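Local coordinates for protein HP1028 (Helicobacter pylori, PDB 4INN) that is a lipocalin-family beta-barrel protein that probably binds or carries small, largely apolar ligands, although its natural ligand is not established, at residues Y40-Q43 with K49-F52; F52-E57 with L165-L170. The protein carries 1 engineered substitution. All coordinates share one frame; numbering follows the deposited sequence.

Interaction 1 (Y40-Q43 with K49-F52)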
loop_
_atom_site.group_PDB
_atom_site.type_symbol
_atom_site.label_atom_id
_atom_site.label_comp_id
_atom_site.label_asym_id
_atom_site.label_seq_id
_atom_site.Cartn_x
_atom_site.Cartn_y
_atom_site.Cartn_z
ATOM N N TYR A 40 4.298 -5.123 -4.817
ATOM C CA TYR A 40 3.104 -5.790 -5.273
ATOM C C TYR A 40 2.423 -4.918 -6.289
ATOM O O TYR A 40 2.699 -3.728 -6.406
ATOM C CB TYR A 40 2.135 -6.054 -4.107
ATOM C CG TYR A 40 2.704 -6.897 -3.017
ATOM C CD1 TYR A 40 2.436 -8.255 -2.942
ATOM C CD2 TYR A 40 3.557 -6.347 -2.094
ATOM C CE1 TYR A 40 3.020 -9.036 -1.943
ATOM C CE2 TYR A 40 4.139 -7.114 -1.099
ATOM C CZ TYR A 40 3.860 -8.445 -1.017
ATOM O OH TYR A 40 4.442 -9.152 -0.013
ATOM N N GLN A 41 1.539 -5.520 -7.044
ATOM C CA GLN A 41 0.760 -4.768 -8.026
ATOM C C GLN A 41 -0.680 -4.840 -7.591
ATOM O O GLN A 41 -1.233 -5.924 -7.491
ATOM C CB GLN A 41 0.923 -5.362 -9.438
ATOM C CG GLN A 41 0.124 -4.584 -10.481
ATOM C CD GLN A 41 0.105 -5.225 -11.861
ATOM O OE1 GLN A 41 0.955 -6.046 -12.202
ATOM N NE2 GLN A 41 -0.861 -4.796 -12.687
ATOM N N THR A 42 -1.281 -3.694 -7.337
ATOM C CA THR A 42 -2.651 -3.651 -6.855
ATOM C C THR A 42 -3.654 -3.976 -7.959
ATOM O O THR A 42 -3.307 -4.113 -9.135
ATOM C CB THR A 42 -3.005 -2.273 -6.296
ATOM O OG1 THR A 42 -3.105 -1.353 -7.385
ATOM C CG2 THR A 42 -1.961 -1.796 -5.275
ATOM N N GLN A 43 -4.908 -4.102 -7.566
ATOM C CA GLN A 43 -5.963 -4.523 -8.452
ATOM C C GLN A 43 -6.729 -3.298 -8.824
ATOM O O GLN A 43 -7.143 -2.543 -7.972
ATOM C CB GLN A 43 -6.893 -5.513 -7.734
ATOM C CG GLN A 43 -7.804 -6.286 -8.667
ATOM C CD GLN A 43 -8.751 -7.241 -7.949
ATOM O OE1 GLN A 43 -8.360 -8.026 -7.107
ATOM N NE2 GLN A 43 -10.008 -7.181 -8.309
ATOM N N LYS A 49 -6.817 3.068 -10.311
ATOM C CA LYS A 49 -5.944 2.291 -11.205
ATOM C C LYS A 49 -4.991 1.370 -10.494
ATOM O O LYS A 49 -4.475 1.669 -9.435
ATOM C CB LYS A 49 -5.076 3.230 -12.051
ATOM C CG LYS A 49 -5.847 4.090 -13.043
ATOM C CD LYS A 49 -4.919 4.699 -14.090
ATOM C CE LYS A 49 -4.159 5.907 -13.551
ATOM N NZ LYS A 49 -3.255 6.480 -14.603
ATOM N N SER A 50 -4.734 0.253 -11.131
ATOM C CA SER A 50 -3.628 -0.614 -10.767
ATOM C C SER A 50 -2.370 0.232 -10.505
ATOM O O SER A 50 -2.026 1.125 -11.290
ATOM C CB SER A 50 -3.366 -1.616 -11.895
ATOM O OG SER A 50 -2.612 -2.711 -11.405
ATOM N N SER A 51 -1.714 -0.016 -9.380
ATOM C CA SER A 51 -0.468 0.688 -9.065
ATOM C C SER A 51 0.503 -0.262 -8.437
ATOM O O SER A 51 0.129 -1.348 -8.013
ATOM C CB SER A 51 -0.709 1.931 -8.190
ATOM O OG SER A 51 -1.080 1.581 -6.869
ATOM N N PHE A 52 1.777 0.109 -8.477
ATOM C CA PHE A 52 2.827 -0.687 -7.857
ATOM C C PHE A 52 3.087 -0.022 -6.514
ATOM O O PHE A 52 3.245 1.221 -6.435
ATOM C CB PHE A 52 4.105 -0.712 -8.691
ATOM C CG PHE A 52 3.955 -1.334 -10.077
ATOM C CD1 PHE A 52 3.712 -2.718 -10.230
ATOM C CD2 PHE A 52 4.136 -0.554 -11.233
ATOM C CE1 PHE A 52 3.616 -3.279 -11.500
ATOM C CE2 PHE A 52 4.058 -1.117 -12.504
ATOM C CZ PHE A 52 3.796 -2.473 -12.640
#
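Q41 and F52 face each other as an antiparallel non-hydrogen-bonded pair at the loop end of the first hairpin of the lipocalin barrel, where strand 38-41 leads through a loop into strand 51-58. Packing is tightest where T42 meets S51, with the S50 hydroxyl close by. The amide N of T42 donates to O of S51 (2.8 Å), and the T42 side chain adds a second bond: OG1, turned between the backbone N and the carbonyl carbon (chi1 71°), accepts N of S51 at 2.8 Å. T42 thus holds both backbone polar groups of S51. Beside Q41, CA-H...O contacts from F52 CA to Y40 O (3.4 Å) and from Q41 CA to S51 O (3.5 Å) fill the non-hydrogen-bonded position. The Q41 side chain, extended with CG anti to the backbone N, runs alongside F52 in the same direction; its CB and CG pass the CD1-CE1 side of the ring, with CG 3.9 Å from CE1, and the amide plane stands 64° from the ring.

Away from these bonds the contact loosens. Q43, an exposed residue, turns away from the other segment, its OE1 bonded to N of T151, and K49 turns its amine to D71 and S73. M48, in the connecting loop, lines the pocket that holds the polyether ligand. Within the tight set, OG of S50 is gripped twice: it donates to O of T42 (2.8 Å) from above the carbonyl plane and accepts NE2 of Q41 at 3.0 Å, in the plane of the amide.

Interaction 2 (F52-E57 with L165-L170); sequences FVEFFE and LKRFNL
OE1 of E54 is the acceptor for a water (2.9 Å) that also donates to the carbonyl O of F168 at 2.7 Å, tying the strand carboxylate to the C-terminal chain; Y65 OH adds a weak hydrogen bond to the same oxygen. OE2 takes the other load, a salt bridge with R167: NH1 lies 2.8 Å away, meets the syn lone pair, and keeps OE2 close to the guanidinium plane. The two side chains cross at about a right angle, and their flat groups are 43° apart. E54 is extended, with CG anti to the backbone N, whereas R167 bends at chi2 and chi3 and so brings its end back to the buried carboxylate. Two greasy contacts flank this polar centre. CD1 of L165 sits over one face of the F52 ring, 4.3 Å from its centroid, while CD2 touches the ring at CD2. Farther along, CD2 of L170 lies over a face of F56, 4.2 Å from the centroid, as the side chains slide past each other in opposite directions. F56 also meets V173 and L174 of helix 170-174. A C-terminal segment and helix packed against the outside of an antiparallel barrel are a familiar feature of the lipocalin fold.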
loop_
_atom_site.group_PDB
_atom_site.type_symbol
_atom_site.label_atom_id
_atom_site.label_comp_id
_atom_site.label_asym_id
_atom_site.label_seq_id
_atom_site.Cartn_x
_atom_site.Cartn_y
_atom_site.Cartn_z
ATOM N N PHE A 52 1.777 0.109 -8.477
ATOM C CA PHE A 52 2.827 -0.687 -7.857
ATOM C C PHE A 52 3.087 -0.022 -6.514
ATOM O O PHE A 52 3.245 1.221 -6.435
ATOM C CB PHE A 52 4.105 -0.712 -8.691
ATOM C CG PHE A 52 3.955 -1.334 -10.077
ATOM C CD1 PHE A 52 3.712 -2.718 -10.230
ATOM C CD2 PHE A 52 4.136 -0.554 -11.233
ATOM C CE1 PHE A 52 3.616 -3.279 -11.500
ATOM C CE2 PHE A 52 4.058 -1.117 -12.504
ATOM C CZ PHE A 52 3.796 -2.473 -12.640
ATOM N N VAL A 53 3.101 -0.848 -5.470
ATOM C CA VAL A 53 3.339 -0.404 -4.114
ATOM C C VAL A 53 4.362 -1.250 -3.400
ATOM O O VAL A 53 4.448 -2.426 -3.671
ATOM C CB VAL A 53 2.069 -0.495 -3.274
ATOM C CG1 VAL A 53 0.982 0.372 -3.891
ATOM C CG2 VAL A 53 1.611 -1.935 -3.142
ATOM N N GLU A 54 5.112 -0.637 -2.479
ATOM C CA GLU A 54 6.072 -1.346 -1.646
ATOM C C GLU A 54 5.703 -1.413 -0.179
ATOM O O GLU A 54 5.490 -0.391 0.442
ATOM C CB GLU A 54 7.457 -0.708 -1.742
ATOM C CG GLU A 54 8.498 -1.403 -0.857
ATOM C CD GLU A 54 9.932 -1.091 -1.235
ATOM O OE1 GLU A 54 10.158 -0.196 -2.092
ATOM O OE2 GLU A 54 10.850 -1.742 -0.677
ATOM N N PHE A 55 5.691 -2.619 0.378
ATOM C CA PHE A 55 5.493 -2.817 1.817
ATOM C C PHE A 55 6.873 -2.870 2.496
ATOM O O PHE A 55 7.804 -3.443 1.931
ATOM C CB PHE A 55 4.723 -4.116 2.108
ATOM C CG PHE A 55 3.243 -4.029 1.902
ATOM C CD1 PHE A 55 2.381 -3.968 2.981
ATOM C CD2 PHE A 55 2.696 -4.093 0.638
ATOM C CE1 PHE A 55 1.003 -3.924 2.821
ATOM C CE2 PHE A 55 1.325 -4.040 0.454
ATOM C CZ PHE A 55 0.473 -3.964 1.555
ATOM N N PHE A 56 6.998 -2.297 3.690
ATOM C CA PHE A 56 8.233 -2.408 4.489
ATOM C C PHE A 56 7.924 -2.464 5.989
ATOM O O PHE A 56 6.823 -2.071 6.371
ATOM C CB PHE A 56 9.192 -1.243 4.166
ATOM C CG PHE A 56 8.680 0.131 4.568
ATOM C CD1 PHE A 56 9.122 0.740 5.713
ATOM C CD2 PHE A 56 7.788 0.826 3.766
ATOM C CE1 PHE A 56 8.660 2.017 6.067
ATOM C CE2 PHE A 56 7.314 2.095 4.117
ATOM C CZ PHE A 56 7.766 2.699 5.263
ATOM N N GLU A 57 8.837 -2.989 6.828
ATOM C CA GLU A 57 8.624 -2.945 8.307
ATOM C C GLU A 57 9.406 -1.842 8.969
ATOM O O GLU A 57 10.438 -1.434 8.495
ATOM C CB GLU A 57 8.872 -4.296 9.039
ATOM C CG GLU A 57 10.301 -4.666 9.445
ATOM C CD GLU A 57 10.965 -3.839 10.589
ATOM O OE1 GLU A 57 10.429 -3.717 11.731
ATOM O OE2 GLU A 57 12.103 -3.328 10.350
ATOM N N LEU A 165 11.321 -0.233 -11.895
ATOM C CA LEU A 165 10.636 0.399 -10.788
ATOM C C LEU A 165 11.669 1.021 -9.896
ATOM O O LEU A 165 12.701 0.403 -9.603
ATOM C CB LEU A 165 9.799 -0.610 -9.991
ATOM C CG LEU A 165 8.686 -1.323 -10.782
ATOM C CD1 LEU A 165 7.869 -2.200 -9.836
ATOM C CD2 LEU A 165 7.820 -0.319 -11.544
ATOM N N LYS A 166 11.381 2.257 -9.491
ATOM C CA LYS A 166 12.171 2.979 -8.520
ATOM C C LYS A 166 11.821 2.614 -7.071
ATOM O O LYS A 166 10.683 2.794 -6.623
ATOM C CB LYS A 166 11.922 4.452 -8.696
ATOM C CG LYS A 166 12.888 5.312 -7.908
ATOM C CD LYS A 166 12.198 6.478 -7.274
ATOM C CE LYS A 166 12.826 7.770 -7.678
ATOM N NZ LYS A 166 13.536 8.404 -6.566
ATOM N N ARG A 167 12.814 2.111 -6.351
ATOM C CA ARG A 167 12.722 1.878 -4.916
ATOM C C ARG A 167 13.246 3.132 -4.187
ATOM O O ARG A 167 14.423 3.464 -4.244
ATOM C CB ARG A 167 13.485 0.603 -4.510
ATOM C CG ARG A 167 12.788 -0.715 -4.893
ATOM C CD ARG A 167 12.635 -1.651 -3.698
ATOM N NE ARG A 167 13.899 -2.316 -3.392
ATOM C CZ ARG A 167 14.306 -2.703 -2.171
ATOM N NH1 ARG A 167 13.545 -2.498 -1.098
ATOM N NH2 ARG A 167 15.500 -3.299 -2.024
ATOM N N PHE A 168 12.323 3.812 -3.506
ATOM C CA PHE A 168 12.562 5.078 -2.807
ATOM C C PHE A 168 13.326 4.811 -1.540
ATOM O O PHE A 168 13.138 3.783 -0.922
ATOM C CB PHE A 168 11.215 5.747 -2.441
ATOM C CG PHE A 168 10.469 6.321 -3.613
ATOM C CD1 PHE A 168 9.920 5.510 -4.572
ATOM C CD2 PHE A 168 10.288 7.698 -3.735
ATOM C CE1 PHE A 168 9.208 6.065 -5.655
ATOM C CE2 PHE A 168 9.599 8.258 -4.808
ATOM C CZ PHE A 168 9.061 7.447 -5.775
ATOM N N ASN A 169 14.159 5.737 -1.098
ATOM C CA ASN A 169 14.796 5.465 0.183
ATOM C C ASN A 169 13.809 5.655 1.334
ATOM O O ASN A 169 12.882 6.496 1.294
ATOM C CB ASN A 169 16.133 6.199 0.387
ATOM C CG ASN A 169 16.003 7.417 1.217
ATOM O OD1 ASN A 169 15.119 8.205 0.981
ATOM N ND2 ASN A 169 16.909 7.615 2.139
ATOM N N LEU A 170 14.015 4.830 2.341
ATOM C CA LEU A 170 12.987 4.538 3.312
ATOM C C LEU A 170 13.021 5.436 4.491
ATOM O O LEU A 170 11.996 5.642 5.100
ATOM C CB LEU A 170 13.083 3.090 3.758
ATOM C CG LEU A 170 12.699 2.124 2.632
ATOM C CD1 LEU A 170 12.920 0.706 3.119
ATOM C CD2 LEU A 170 11.268 2.310 2.160
HETATM O O HOH W 1 12.533 1.165 -1.287
#

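Overall arrangement
Both contacts use strand 51-58 and share F52, whose ring meets Q41 in interaction 1 and L165 in interaction 2. Interaction 1 is local and belongs to the sheet: backbone, hydroxyl and amide groups join the ends of neighbouring strands where the hairpin runs into its loop. Interaction 2 joins residues over a hundred positions apart and relies on side chains alone, apart from one water-bound carbonyl, with a salt bridge between two aromatic-leucine contacts. Each is partly buried; in interaction 2 buried F52, E54 and F56 meet the more exposed L165, R167 and L170. On the other face of the strand, V53 packs on T42 and F55 on Y40, so one strand carries two separate sets of packing.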